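Side-chain contacts in glycosylation Associate Protein 2 (Streptococcus agalactiae serotype V, PDB 6OYC), which probably acts as a component of the accessory Sec machinery, working within the Gap123 complex in glycosylation and secretion of exported protein: residues L29-P33 / D34-D38; R507-S511 / N512-R516; F396-G399 / T400-Q403. All coordinates share one frame; numbering follows the deposited sequence.

Contact 1. Residues L29-P33 / D34-D38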
# COMPACT_ATOMS: atom_id res chain seq x y z
N LEU B 29 12.09 -27.48 -4.81
CA LEU B 29 13.19 -27.76 -5.73
C LEU B 29 14.53 -27.45 -5.06
O LEU B 29 14.66 -26.45 -4.35
CB LEU B 29 13.04 -26.94 -7.00
CG LEU B 29 11.70 -27.10 -7.73
CD1 LEU B 29 11.64 -26.24 -9.01
CD2 LEU B 29 11.48 -28.56 -8.06
N PHE B 30 15.52 -28.30 -5.30
CA PHE B 30 16.85 -28.12 -4.73
C PHE B 30 17.93 -28.40 -5.75
O PHE B 30 17.90 -29.45 -6.41
CB PHE B 30 17.08 -29.04 -3.54
CG PHE B 30 18.46 -28.95 -2.99
CD1 PHE B 30 18.84 -27.83 -2.27
CD2 PHE B 30 19.39 -29.95 -3.24
CE1 PHE B 30 20.14 -27.72 -1.77
CE2 PHE B 30 20.67 -29.86 -2.74
CZ PHE B 30 21.05 -28.74 -2.00
N ILE B 31 18.90 -27.49 -5.87
CA ILE B 31 20.10 -27.72 -6.67
C ILE B 31 21.32 -27.25 -5.89
O ILE B 31 21.27 -26.27 -5.14
CB ILE B 31 20.06 -27.02 -8.04
CG1 ILE B 31 19.82 -25.52 -7.88
CG2 ILE B 31 19.00 -27.64 -8.95
CD1 ILE B 31 19.83 -24.76 -9.20
N LYS B 32 22.42 -27.98 -6.07
CA LYS B 32 23.70 -27.53 -5.57
C LYS B 32 24.15 -26.30 -6.36
O LYS B 32 23.72 -26.10 -7.50
CB LYS B 32 24.73 -28.65 -5.66
CG LYS B 32 24.38 -29.90 -4.85
CD LYS B 32 24.74 -29.72 -3.37
CE LYS B 32 25.25 -31.01 -2.74
NZ LYS B 32 26.21 -30.69 -1.63
N PRO B 33 24.99 -25.46 -5.77
CA PRO B 33 25.42 -24.25 -6.47
C PRO B 33 26.11 -24.52 -7.80
O PRO B 33 26.02 -23.71 -8.72
CB PRO B 33 26.37 -23.58 -5.46
CG PRO B 33 25.90 -24.07 -4.14
CD PRO B 33 25.48 -25.49 -4.38
N ASP B 34 26.79 -25.66 -7.93
CA ASP B 34 27.40 -26.05 -9.20
C ASP B 34 26.41 -26.59 -10.21
O ASP B 34 26.82 -26.99 -11.30
CB ASP B 34 28.47 -27.11 -8.94
CG ASP B 34 27.94 -28.24 -8.09
OD1 ASP B 34 27.23 -29.12 -8.63
OD2 ASP B 34 28.17 -28.21 -6.85
N GLN B 35 25.11 -26.65 -9.89
CA GLN B 35 24.12 -27.20 -10.79
C GLN B 35 23.30 -26.13 -11.48
O GLN B 35 22.34 -26.46 -12.19
CB GLN B 35 23.17 -28.14 -10.05
CG GLN B 35 23.80 -29.40 -9.52
CD GLN B 35 22.76 -30.28 -8.87
OE1 GLN B 35 22.31 -30.02 -7.75
NE2 GLN B 35 22.36 -31.33 -9.57
N ILE B 36 23.64 -24.86 -11.29
CA ILE B 36 22.82 -23.77 -11.80
C ILE B 36 22.67 -23.86 -13.31
O ILE B 36 21.58 -23.62 -13.86
CB ILE B 36 23.41 -22.42 -11.37
CG1 ILE B 36 23.23 -22.26 -9.86
CG2 ILE B 36 22.72 -21.28 -12.11
CD1 ILE B 36 23.76 -20.95 -9.33
N SER B 37 23.77 -24.21 -14.01
CA SER B 37 23.76 -24.23 -15.47
C SER B 37 22.78 -25.28 -16.00
O SER B 37 22.01 -25.01 -16.92
CB SER B 37 25.17 -24.48 -16.00
OG SER B 37 25.12 -24.76 -17.40
N ASP B 38 22.82 -26.48 -15.43
CA ASP B 38 21.80 -27.48 -15.77
C ASP B 38 20.39 -26.92 -15.58
O ASP B 38 19.52 -27.10 -16.44
CB ASP B 38 21.98 -28.74 -14.93
CG ASP B 38 23.26 -29.48 -15.28
OD1 ASP B 38 23.75 -29.28 -16.41
OD2 ASP B 38 23.77 -30.24 -14.43

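Contact 2. Residues R507-S511 / N512-R516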
# COMPACT_ATOMS: atom_id res chain seq x y z
N ARG B 507 5.35 8.14 -21.88
CA ARG B 507 6.26 7.51 -22.83
C ARG B 507 7.02 8.55 -23.65
O ARG B 507 8.23 8.39 -23.89
CB ARG B 507 5.49 6.55 -23.75
CG ARG B 507 5.59 5.08 -23.36
CD ARG B 507 7.06 4.61 -23.24
NE ARG B 507 7.15 3.15 -23.13
CZ ARG B 507 8.27 2.48 -22.85
NH1 ARG B 507 9.40 3.14 -22.65
NH2 ARG B 507 8.24 1.16 -22.78
N ARG B 508 6.34 9.62 -24.06
CA ARG B 508 7.01 10.68 -24.80
C ARG B 508 8.01 11.43 -23.93
O ARG B 508 8.97 11.99 -24.46
CB ARG B 508 5.98 11.65 -25.38
CG ARG B 508 5.76 12.90 -24.53
CD ARG B 508 5.12 14.03 -25.32
NE ARG B 508 5.43 15.34 -24.74
CZ ARG B 508 6.20 16.25 -25.32
NH1 ARG B 508 6.75 15.99 -26.50
NH2 ARG B 508 6.43 17.41 -24.72
N MET B 509 7.82 11.44 -22.62
CA MET B 509 8.78 12.13 -21.77
C MET B 509 9.98 11.26 -21.41
O MET B 509 11.10 11.76 -21.31
CB MET B 509 8.09 12.63 -20.51
CG MET B 509 8.96 13.57 -19.73
SD MET B 509 8.58 13.39 -18.00
CE MET B 509 9.58 11.94 -17.67
N LEU B 510 9.76 9.96 -21.19
CA LEU B 510 10.88 9.05 -21.01
C LEU B 510 11.82 9.10 -22.21
O LEU B 510 13.04 8.97 -22.06
CB LEU B 510 10.38 7.62 -20.76
CG LEU B 510 9.53 7.33 -19.51
CD1 LEU B 510 9.04 5.91 -19.55
CD2 LEU B 510 10.29 7.58 -18.22
N SER B 511 11.28 9.31 -23.41
CA SER B 511 12.12 9.41 -24.60
C SER B 511 12.86 10.74 -24.65
O SER B 511 14.08 10.77 -24.83
CB SER B 511 11.28 9.24 -25.85
OG SER B 511 12.12 9.09 -26.98
N ASN B 512 12.13 11.85 -24.47
CA ASN B 512 12.72 13.17 -24.65
C ASN B 512 13.81 13.46 -23.63
O ASN B 512 14.84 14.05 -23.97
CB ASN B 512 11.63 14.24 -24.56
CG ASN B 512 10.70 14.24 -25.75
OD1 ASN B 512 10.99 13.63 -26.78
ND2 ASN B 512 9.58 14.93 -25.62
N ASP B 513 13.60 13.08 -22.37
CA ASP B 513 14.43 13.58 -21.28
C ASP B 513 15.34 12.53 -20.66
O ASP B 513 16.20 12.90 -19.85
CB ASP B 513 13.56 14.20 -20.17
CG ASP B 513 12.54 15.21 -20.70
OD1 ASP B 513 12.59 15.55 -21.90
OD2 ASP B 513 11.67 15.67 -19.92
N PHE B 514 15.19 11.25 -21.00
CA PHE B 514 16.00 10.22 -20.37
C PHE B 514 16.47 9.16 -21.36
O PHE B 514 17.10 8.17 -20.95
CB PHE B 514 15.23 9.58 -19.19
CG PHE B 514 14.86 10.58 -18.12
CD1 PHE B 514 15.78 10.92 -17.13
CD2 PHE B 514 13.64 11.22 -18.14
CE1 PHE B 514 15.46 11.85 -16.17
CE2 PHE B 514 13.32 12.16 -17.18
CZ PHE B 514 14.22 12.48 -16.20
N GLY B 515 16.20 9.35 -22.65
CA GLY B 515 16.74 8.47 -23.66
C GLY B 515 16.01 7.17 -23.81
O GLY B 515 16.51 6.27 -24.50
N ARG B 516 14.85 7.03 -23.20
CA ARG B 516 14.16 5.75 -23.17
C ARG B 516 13.33 5.63 -24.44
O ARG B 516 12.31 6.31 -24.61
CB ARG B 516 13.34 5.64 -21.89
CG ARG B 516 14.25 5.50 -20.66
CD ARG B 516 13.51 5.64 -19.33
NE ARG B 516 14.31 5.19 -18.19
CZ ARG B 516 14.50 3.92 -17.86
NH1 ARG B 516 13.96 2.95 -18.59
NH2 ARG B 516 15.24 3.60 -16.80

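Contact 3. Residues F396-G399 / T400-Q403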
# COMPACT_ATOMS: atom_id res chain seq x y z
N PHE B 396 -7.21 20.13 -6.00
CA PHE B 396 -6.35 20.87 -5.09
C PHE B 396 -7.11 21.60 -4.00
O PHE B 396 -6.51 21.93 -2.96
CB PHE B 396 -5.50 21.93 -5.83
CG PHE B 396 -4.67 21.40 -6.98
CD1 PHE B 396 -4.14 20.12 -6.96
CD2 PHE B 396 -4.39 22.22 -8.07
CE1 PHE B 396 -3.36 19.66 -8.03
CE2 PHE B 396 -3.62 21.77 -9.14
CZ PHE B 396 -3.10 20.48 -9.11
N ASN B 397 -8.38 21.89 -4.20
CA ASN B 397 -9.16 22.70 -3.27
C ASN B 397 -10.14 21.78 -2.57
O ASN B 397 -11.30 21.65 -2.97
CB ASN B 397 -9.84 23.85 -4.02
CG ASN B 397 -8.84 24.71 -4.80
OD1 ASN B 397 -8.05 25.45 -4.21
ND2 ASN B 397 -8.87 24.60 -6.12
N LEU B 398 -9.66 21.12 -1.51
CA LEU B 398 -10.48 20.12 -0.84
C LEU B 398 -11.64 20.77 -0.09
O LEU B 398 -12.78 20.27 -0.17
CB LEU B 398 -9.61 19.29 0.11
CG LEU B 398 -9.00 18.06 -0.55
CD1 LEU B 398 -8.19 17.25 0.45
CD2 LEU B 398 -10.08 17.22 -1.20
N GLY B 399 -11.38 21.87 0.62
CA GLY B 399 -12.46 22.63 1.23
C GLY B 399 -13.54 23.05 0.24
O GLY B 399 -14.72 23.08 0.59
N THR B 400 -13.14 23.35 -1.00
CA THR B 400 -14.12 23.62 -2.05
C THR B 400 -14.88 22.35 -2.44
O THR B 400 -16.10 22.39 -2.64
CB THR B 400 -13.42 24.22 -3.27
OG1 THR B 400 -12.96 25.54 -2.96
CG2 THR B 400 -14.35 24.25 -4.49
N VAL B 401 -14.18 21.22 -2.56
CA VAL B 401 -14.87 19.95 -2.82
C VAL B 401 -15.88 19.68 -1.72
O VAL B 401 -17.00 19.21 -1.98
CB VAL B 401 -13.85 18.81 -2.96
CG1 VAL B 401 -14.57 17.45 -3.14
CG2 VAL B 401 -12.88 19.09 -4.12
N ALA B 402 -15.51 19.99 -0.48
CA ALA B 402 -16.40 19.81 0.65
C ALA B 402 -17.67 20.63 0.46
O ALA B 402 -18.78 20.08 0.49
CB ALA B 402 -15.68 20.20 1.94
N GLN B 403 -17.53 21.94 0.24
CA GLN B 403 -18.69 22.81 0.07
C GLN B 403 -19.59 22.36 -1.07
O GLN B 403 -20.80 22.56 -1.01
CB GLN B 403 -18.23 24.24 -0.15
CG GLN B 403 -17.48 24.80 1.04
CD GLN B 403 -18.41 25.05 2.21
OE1 GLN B 403 -19.62 25.14 2.02
NE2 GLN B 403 -17.85 25.15 3.41

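Contact 1. Residues L29-P33 / D34-D38
Gln35 folds back onto the backbone of Lys32 and grips it twice. Its side-chain oxygen OE1 takes the amide N of Lys32 at 2.6 Å; the bond is nearly straight (165° at the hydrogen), and the donor lies in the plane of the amide group, on a lone pair. In return, the backbone N of Gln35 reaches Lys32 O at 2.8 Å, approaching from well above that carbonyl's plane. The two bonds close a ring that ties the side chain of Gln35 to the main chain. With CG beside its own backbone N (chi1 -66°) and CG to CD extended, OE1 is carried across to Lys32, where it also lies 3.4 Å from Ile31 CA. Lys32 CB lies 3.7 Å from Asp34 OD2, and the bent chain beyond it leads NZ away to a salt bridge with Glu13.

The apolar contact is between Ile31 and Ile36, CD1 of the former lying 4.3 Å from CG1 of the latter. Separately, Ile36 CG1 packs against the carbonyl oxygen of Pro33, 3.3 Å from Pro33 O. Ile36 is buried and also packs on Ser76 and Leu77. Further back, the Phe30 ring presents a face to Lys32 N, which lies toward its rim, and Ile31 is paired by backbone bonds with Gln10 and Gly12. Pro33 and Asp34 occupy the corner positions of a type I beta turn, and Gln35 is the N-cap of helix 36-52. This is the strand-to-helix link of a beta-alpha-beta unit, leaving edge strand 26-31 of a parallel sheet whose 2-1-3-4-5 order is that of flavodoxin-like folds.

Contact 2. Residues R507-S511 / N512-R516
Leu510 O receives two backbone donors: Arg516 N at 2.9 Å, in a fairly straight bond (158°) that arrives above the carbonyl plane, and Phe514 N in a weak bond at 3.3 Å. The helical bond from Asp513 N to Met509 O still holds, at 3.0 Å, but Gly515 N reaches Ser511 O only weakly. These bonds mark the C-terminal end of helix 495-514, where Gly515 takes a positive phi (79°) and turns the chain back, so that Arg516 runs beside the last turn. Arg516 O then meets Ser511 CA in a CA-H...O contact of 3.1 Å.

Arg516 crosses Leu510, CB to CB 3.7 Å, and its extended chain carries the guanidinium on to Asp292, with which it forms a salt bridge, and to the carbonyl of Pro295. Met509 lies side by side with Phe514: CG is anti to the backbone N (chi1 -169°), and the bends at chi2 and chi3 bring CE to the ring edge, 3.8 Å from Phe514 CE2 and near the ring plane. Asp513 OD2 packs 3.4 Å from Met509 CG and is hydrogen-bonded to His387, whose ring also meets that of Phe514 edge-to-face.

Contact 3. Residues F396-G399 / T400-Q403
The first turn of helix 398-403, in the domain with the alpha/beta-hydrolase type of mixed sheet, begins at Asn397, its N-cap residue. The Asn397 side chain makes no capping bond; the turn is closed by the main chain. Val401 N donates to Asn397 O at 2.9 Å, Ala402 N reaches Leu398 O at 2.8 Å, and Gln403 N reaches Gly399 O at 3.1 Å.

Side chains lean on the same carbonyls. Val401 brings CG2 to 3.2 Å from Asn397 O. Gln403, with CG beside its backbone N (chi1 -63°), brings that atom to 3.3 Å from Gly399 O, and the bend at chi2 then turns the amide away. Asn397 and Thr400 touch through their CB atoms, 3.7 Å apart, while their polar ends turn to other partners: Asn397 OD1 accepts from Trp440 and its ND2 donates to Asp470, which satisfies both ends of a buried amide, and Thr400 OG1 bonds Asn436.

Leu398, whose CB leads away from 400-403, still brings CD2 to 4.5 Å from Val401 CB. Val401 lies near, without touching, residues that may form a Ser-His-Asp triad. Leu398 also packs on Tyr375 of helix 372-381, Ile419 of helix 416-424 and Leu435 of helix 429-444, while Ala402 rests on helix 416-424 and Gln403 NE2 is hydrogen-bonded to Ser432 of helix 429-444.

Contacts 1 and 2 lie at the surface and contact 3 is buried. Contact 1 belongs to the parallel five-stranded sheet near the N-terminus, whereas contacts 2 and 3 both sit on helices associated with the eight-stranded mixed sheet, with nearest atoms about 16 Å apart. Contacts 1 and 3 are on opposite sides of the chain's centre, their own centres about 60 Å apart. Two of them begin helices, and differently: at 29-38 the N-cap side chain bonds back to the preceding chain, while at 396-403 it is spent on other buried polar groups. Contact 2 ends a helix, with a glycine of positive phi and an arginine salt bridge beyond.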